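Long-range contact in tudor and KH domain-containing protein homolog (Bombyx mori, PDB 5VQH), which takes part in primary piRNA biogenesis, its extended Tudor domain binding the symmetrically methylated PIWI proteins Siwi and Ago3 to help silence transposons in the germline: residues W168-T180 with L223-A235. Numbering follows the deposited sequence.
Sequences WHPQAVERFEELT and LDVGAVLVAEGWA
Arg175 NE donates to Glu232 OE1 (2.9 Å), which accepts through its syn lone pair; the bond is bent (139°), and the guanidinium and carboxylate planes are nearly coplanar. Weak bonds from NE and NH2 to Glu232 OE2 complete the salt bridge. Arg175 NH1 turns back to Glu178 OE1 (3.1 Å) on its own helix, close to the guanidinium plane, tying two carboxylates to one cation. The bend in the arginine chain at chi2 (82°) swings the group across Glu232, and Leu179 CD2 lies over one guanidinium face. A methionine in its place would probably leave Glu232 without its cationic mate and Glu178 freer to turn. Toward the start of helix 170-179, Trp234 lays one face against the backbone at Gln171 and Ala172, with Ala172 CA in a CH-pi contact 4.0 Å from the centroid of the five-membered ring. Trp234 CZ3 sits over a face of the N-cap His169 ring, 3.6 Å from His169 ND1. Leu229 is a knob among Ala172, Arg175, Phe176 and Leu179, while Leu179 CD1 meets Val228 CG1 tip to tip at 3.6 Å. Helices 170-179 and 225-231, roughly antiparallel (144°), flank the seven-stranded mixed sheet, consistent with the staphylococcal-nuclease-like part of an extended Tudor domain. Phe176 meets Phe36 edge-to-face and touches Val30 of strand 23-30; strand 222-224, leading into helix 225-231, pairs antiparallel with strand 207-217 of the same sheet.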
loop_
_atom_site.group_PDB
_atom_site.type_symbol
_atom_site.label_atom_id
_atom_site.label_comp_id
_atom_site.label_asym_id
_atom_site.label_seq_id
_atom_site.Cartn_x
_atom_site.Cartn_y
_atom_site.Cartn_z
ATOM N N TRP A 168 14.714 11.006 -0.660
ATOM C CA TRP A 168 15.377 10.042 -1.491
ATOM C C TRP A 168 15.490 10.587 -2.869
ATOM O O TRP A 168 14.575 11.238 -3.358
ATOM C CB TRP A 168 14.558 8.742 -1.544
ATOM C CG TRP A 168 14.614 7.996 -0.253
ATOM C CD1 TRP A 168 13.717 8.062 0.789
ATOM C CD2 TRP A 168 15.647 7.103 0.161
ATOM N NE1 TRP A 168 14.126 7.241 1.817
ATOM C CE2 TRP A 168 15.303 6.638 1.457
ATOM C CE3 TRP A 168 16.821 6.630 -0.447
ATOM C CZ2 TRP A 168 16.107 5.725 2.168
ATOM C CZ3 TRP A 168 17.622 5.718 0.249
ATOM C CH2 TRP A 168 17.249 5.260 1.550
ATOM N N HIS A 169 16.611 10.291 -3.508
ATOM C CA HIS A 169 16.788 10.589 -4.901
ATOM C C HIS A 169 15.878 9.669 -5.723
ATOM O O HIS A 169 15.792 8.474 -5.440
ATOM C CB HIS A 169 18.251 10.372 -5.269
ATOM C CG HIS A 169 18.606 10.821 -6.658
ATOM N ND1 HIS A 169 18.309 10.076 -7.782
ATOM C CD2 HIS A 169 19.245 11.930 -7.101
ATOM C CE1 HIS A 169 18.731 10.710 -8.858
ATOM N NE2 HIS A 169 19.306 11.835 -8.471
ATOM N N PRO A 170 15.209 10.205 -6.760
ATOM C CA PRO A 170 14.311 9.425 -7.627
ATOM C C PRO A 170 14.842 8.070 -8.147
ATOM O O PRO A 170 14.084 7.145 -8.348
ATOM C CB PRO A 170 14.092 10.361 -8.824
ATOM C CG PRO A 170 14.275 11.721 -8.286
ATOM C CD PRO A 170 15.281 11.619 -7.173
ATOM N N GLN A 171 16.117 7.982 -8.440
ATOM C CA GLN A 171 16.708 6.756 -8.937
ATOM C C GLN A 171 17.031 5.742 -7.858
ATOM O O GLN A 171 17.216 4.564 -8.172
ATOM C CB GLN A 171 17.992 7.069 -9.688
ATOM C CG GLN A 171 17.759 7.816 -10.969
ATOM C CD GLN A 171 16.647 7.194 -11.796
ATOM O OE1 GLN A 171 16.593 5.969 -11.996
ATOM N NE2 GLN A 171 15.742 8.036 -12.278
ATOM N N ALA A 172 17.189 6.234 -6.627
ATOM C CA ALA A 172 17.239 5.405 -5.429
ATOM C C ALA A 172 15.897 4.700 -5.320
ATOM O O ALA A 172 15.852 3.486 -5.211
ATOM C CB ALA A 172 17.480 6.251 -4.187
ATOM N N VAL A 173 14.815 5.481 -5.379
ATOM C CA VAL A 173 13.481 4.952 -5.310
ATOM C C VAL A 173 13.298 3.967 -6.423
ATOM O O VAL A 173 12.746 2.889 -6.209
ATOM C CB VAL A 173 12.409 6.028 -5.435
ATOM C CG1 VAL A 173 11.026 5.406 -5.372
ATOM C CG2 VAL A 173 12.549 7.050 -4.315
ATOM N N GLU A 174 13.765 4.308 -7.610
ATOM C CA GLU A 174 13.602 3.430 -8.776
ATOM C C GLU A 174 14.259 2.052 -8.580
ATOM O O GLU A 174 13.707 0.998 -8.916
ATOM C CB GLU A 174 14.216 4.110 -10.001
ATOM C CG GLU A 174 14.160 3.275 -11.274
ATOM C CD GLU A 174 12.791 2.676 -11.529
ATOM O OE1 GLU A 174 11.771 3.347 -11.238
ATOM O OE2 GLU A 174 12.741 1.529 -12.027
ATOM N N ARG A 175 15.456 2.094 -8.029
ATOM C CA ARG A 175 16.262 0.918 -7.835
ATOM C C ARG A 175 15.666 0.023 -6.722
ATOM O O ARG A 175 15.677 -1.227 -6.808
ATOM C CB ARG A 175 17.671 1.400 -7.523
ATOM C CG ARG A 175 18.683 0.313 -7.372
ATOM C CD ARG A 175 19.230 -0.189 -8.683
ATOM N NE ARG A 175 20.029 -1.352 -8.336
ATOM C CZ ARG A 175 19.842 -2.573 -8.809
ATOM N NH1 ARG A 175 18.898 -2.836 -9.732
ATOM N NH2 ARG A 175 20.642 -3.543 -8.382
ATOM N N PHE A 176 15.115 0.682 -5.713
ATOM C CA PHE A 176 14.373 0.015 -4.683
ATOM C C PHE A 176 13.154 -0.661 -5.290
ATOM O O PHE A 176 12.784 -1.739 -4.845
ATOM C CB PHE A 176 13.966 1.009 -3.585
ATOM C CG PHE A 176 13.164 0.398 -2.445
ATOM C CD1 PHE A 176 13.711 -0.576 -1.622
ATOM C CD2 PHE A 176 11.864 0.857 -2.147
ATOM C CE1 PHE A 176 12.982 -1.109 -0.561
ATOM C CE2 PHE A 176 11.131 0.333 -1.073
ATOM C CZ PHE A 176 11.695 -0.662 -0.288
ATOM N N GLU A 177 12.537 -0.060 -6.308
ATOM C CA GLU A 177 11.422 -0.731 -6.947
ATOM C C GLU A 177 11.893 -1.936 -7.753
ATOM O O GLU A 177 11.142 -2.879 -7.954
ATOM C CB GLU A 177 10.628 0.217 -7.830
ATOM C CG GLU A 177 9.987 1.377 -7.078
ATOM C CD GLU A 177 9.026 2.193 -7.940
ATOM O OE1 GLU A 177 8.540 1.677 -8.962
ATOM O OE2 GLU A 177 8.732 3.352 -7.601
ATOM N N GLU A 178 13.117 -1.904 -8.253
ATOM C CA GLU A 178 13.611 -3.022 -9.065
ATOM C C GLU A 178 13.977 -4.146 -8.118
ATOM O O GLU A 178 13.582 -5.289 -8.340
ATOM C CB GLU A 178 14.820 -2.643 -9.925
ATOM C CG GLU A 178 14.484 -1.824 -11.173
ATOM C CD GLU A 178 15.647 -0.915 -11.671
ATOM O OE1 GLU A 178 16.841 -1.239 -11.447
ATOM O OE2 GLU A 178 15.371 0.139 -12.303
ATOM N N LEU A 179 14.712 -3.814 -7.059
ATOM C CA LEU A 179 15.189 -4.828 -6.138
ATOM C C LEU A 179 14.038 -5.568 -5.461
ATOM O O LEU A 179 14.115 -6.784 -5.288
ATOM C CB LEU A 179 16.082 -4.215 -5.063
ATOM C CG LEU A 179 17.391 -3.604 -5.541
ATOM C CD1 LEU A 179 18.046 -2.820 -4.423
ATOM C CD2 LEU A 179 18.294 -4.710 -6.044
ATOM N N THR A 180 12.971 -4.845 -5.087
ATOM C CA THR A 180 11.773 -5.472 -4.481
ATOM C C THR A 180 10.839 -6.055 -5.517
ATOM O O THR A 180 9.906 -6.786 -5.150
ATOM C CB THR A 180 10.935 -4.475 -3.641
ATOM O OG1 THR A 180 10.390 -3.440 -4.482
ATOM C CG2 THR A 180 11.776 -3.843 -2.523
ATOM N N LEU A 223 20.098 -11.663 -0.924
ATOM C CA LEU A 223 20.255 -10.294 -1.347
ATOM C C LEU A 223 19.593 -9.424 -0.308
ATOM O O LEU A 223 18.385 -9.516 -0.129
ATOM C CB LEU A 223 19.565 -10.111 -2.685
ATOM C CG LEU A 223 19.928 -8.849 -3.457
ATOM C CD1 LEU A 223 19.566 -8.991 -4.934
ATOM C CD2 LEU A 223 19.220 -7.654 -2.844
ATOM N N ASP A 224 20.372 -8.578 0.358
ATOM C CA ASP A 224 19.847 -7.628 1.314
ATOM C C ASP A 224 19.538 -6.313 0.605
ATOM O O ASP A 224 20.438 -5.560 0.231
ATOM C CB ASP A 224 20.889 -7.396 2.393
ATOM C CG ASP A 224 20.447 -6.386 3.437
ATOM O OD1 ASP A 224 19.671 -5.446 3.102
ATOM O OD2 ASP A 224 20.905 -6.541 4.595
ATOM N N VAL A 225 18.263 -6.002 0.444
ATOM C CA VAL A 225 17.874 -4.918 -0.479
ATOM C C VAL A 225 18.449 -3.575 -0.054
ATOM O O VAL A 225 19.013 -2.851 -0.850
ATOM C CB VAL A 225 16.367 -4.840 -0.637
ATOM C CG1 VAL A 225 15.947 -3.576 -1.391
ATOM C CG2 VAL A 225 15.897 -6.048 -1.396
ATOM N N GLY A 226 18.361 -3.278 1.216
ATOM C CA GLY A 226 18.960 -2.070 1.739
ATOM C C GLY A 226 20.472 -2.068 1.638
ATOM O O GLY A 226 21.066 -1.008 1.509
ATOM N N ALA A 227 21.117 -3.233 1.721
ATOM C CA ALA A 227 22.575 -3.249 1.675
ATOM C C ALA A 227 23.030 -2.982 0.257
ATOM O O ALA A 227 24.064 -2.358 0.038
ATOM C CB ALA A 227 23.137 -4.560 2.210
ATOM N N VAL A 228 22.233 -3.412 -0.707
ATOM C CA VAL A 228 22.478 -3.047 -2.085
ATOM C C VAL A 228 22.383 -1.547 -2.308
ATOM O O VAL A 228 23.143 -1.008 -3.082
ATOM C CB VAL A 228 21.482 -3.704 -3.024
ATOM C CG1 VAL A 228 21.652 -3.184 -4.440
ATOM C CG2 VAL A 228 21.656 -5.208 -3.006
ATOM N N LEU A 229 21.430 -0.887 -1.665
ATOM C CA LEU A 229 21.240 0.546 -1.839
ATOM C C LEU A 229 22.430 1.321 -1.255
ATOM O O LEU A 229 22.891 2.334 -1.818
ATOM C CB LEU A 229 19.936 1.022 -1.179
ATOM C CG LEU A 229 18.582 0.608 -1.810
ATOM C CD1 LEU A 229 17.421 1.049 -0.908
ATOM C CD2 LEU A 229 18.349 1.118 -3.224
ATOM N N VAL A 230 22.925 0.856 -0.124
ATOM C CA VAL A 230 24.056 1.512 0.508
ATOM C C VAL A 230 25.281 1.358 -0.387
ATOM O O VAL A 230 25.989 2.324 -0.603
ATOM C CB VAL A 230 24.346 0.943 1.913
ATOM C CG1 VAL A 230 25.660 1.493 2.456
ATOM C CG2 VAL A 230 23.183 1.242 2.875
ATOM N N ALA A 231 25.514 0.162 -0.927
ATOM C CA ALA A 231 26.714 -0.103 -1.742
ATOM C C ALA A 231 26.716 0.687 -3.043
ATOM O O ALA A 231 27.758 1.165 -3.478
ATOM C CB ALA A 231 26.828 -1.580 -2.049
ATOM N N GLU A 232 25.542 0.831 -3.661
ATOM C CA GLU A 232 25.401 1.626 -4.877
ATOM C C GLU A 232 25.313 3.121 -4.595
ATOM O O GLU A 232 25.012 3.906 -5.488
ATOM C CB GLU A 232 24.158 1.199 -5.644
ATOM C CG GLU A 232 24.185 -0.230 -6.161
ATOM C CD GLU A 232 22.966 -0.574 -7.012
ATOM O OE1 GLU A 232 22.038 0.265 -7.088
ATOM O OE2 GLU A 232 22.918 -1.682 -7.612
ATOM N N GLY A 233 25.559 3.525 -3.359
ATOM C CA GLY A 233 25.629 4.936 -3.028
ATOM C C GLY A 233 24.319 5.688 -2.896
ATOM O O GLY A 233 24.346 6.875 -2.605
ATOM N N TRP A 234 23.172 5.022 -3.059
ATOM C CA TRP A 234 21.868 5.677 -2.839
ATOM C C TRP A 234 21.521 5.969 -1.368
ATOM O O TRP A 234 20.792 6.945 -1.063
ATOM C CB TRP A 234 20.771 4.858 -3.456
ATOM C CG TRP A 234 20.943 4.666 -4.924
ATOM C CD1 TRP A 234 21.106 3.485 -5.586
ATOM C CD2 TRP A 234 20.988 5.697 -5.920
ATOM N NE1 TRP A 234 21.249 3.715 -6.937
ATOM C CE2 TRP A 234 21.174 5.065 -7.166
ATOM C CE3 TRP A 234 20.897 7.091 -5.875
ATOM C CZ2 TRP A 234 21.243 5.773 -8.351
ATOM C CZ3 TRP A 234 20.983 7.791 -7.057
ATOM C CH2 TRP A 234 21.150 7.130 -8.276
ATOM N N ALA A 235 22.045 5.145 -0.457
ATOM C CA ALA A 235 21.761 5.305 0.976
ATOM C C ALA A 235 23.046 5.306 1.814
ATOM O O ALA A 235 24.116 5.013 1.302
ATOM C CB ALA A 235 20.837 4.164 1.421
#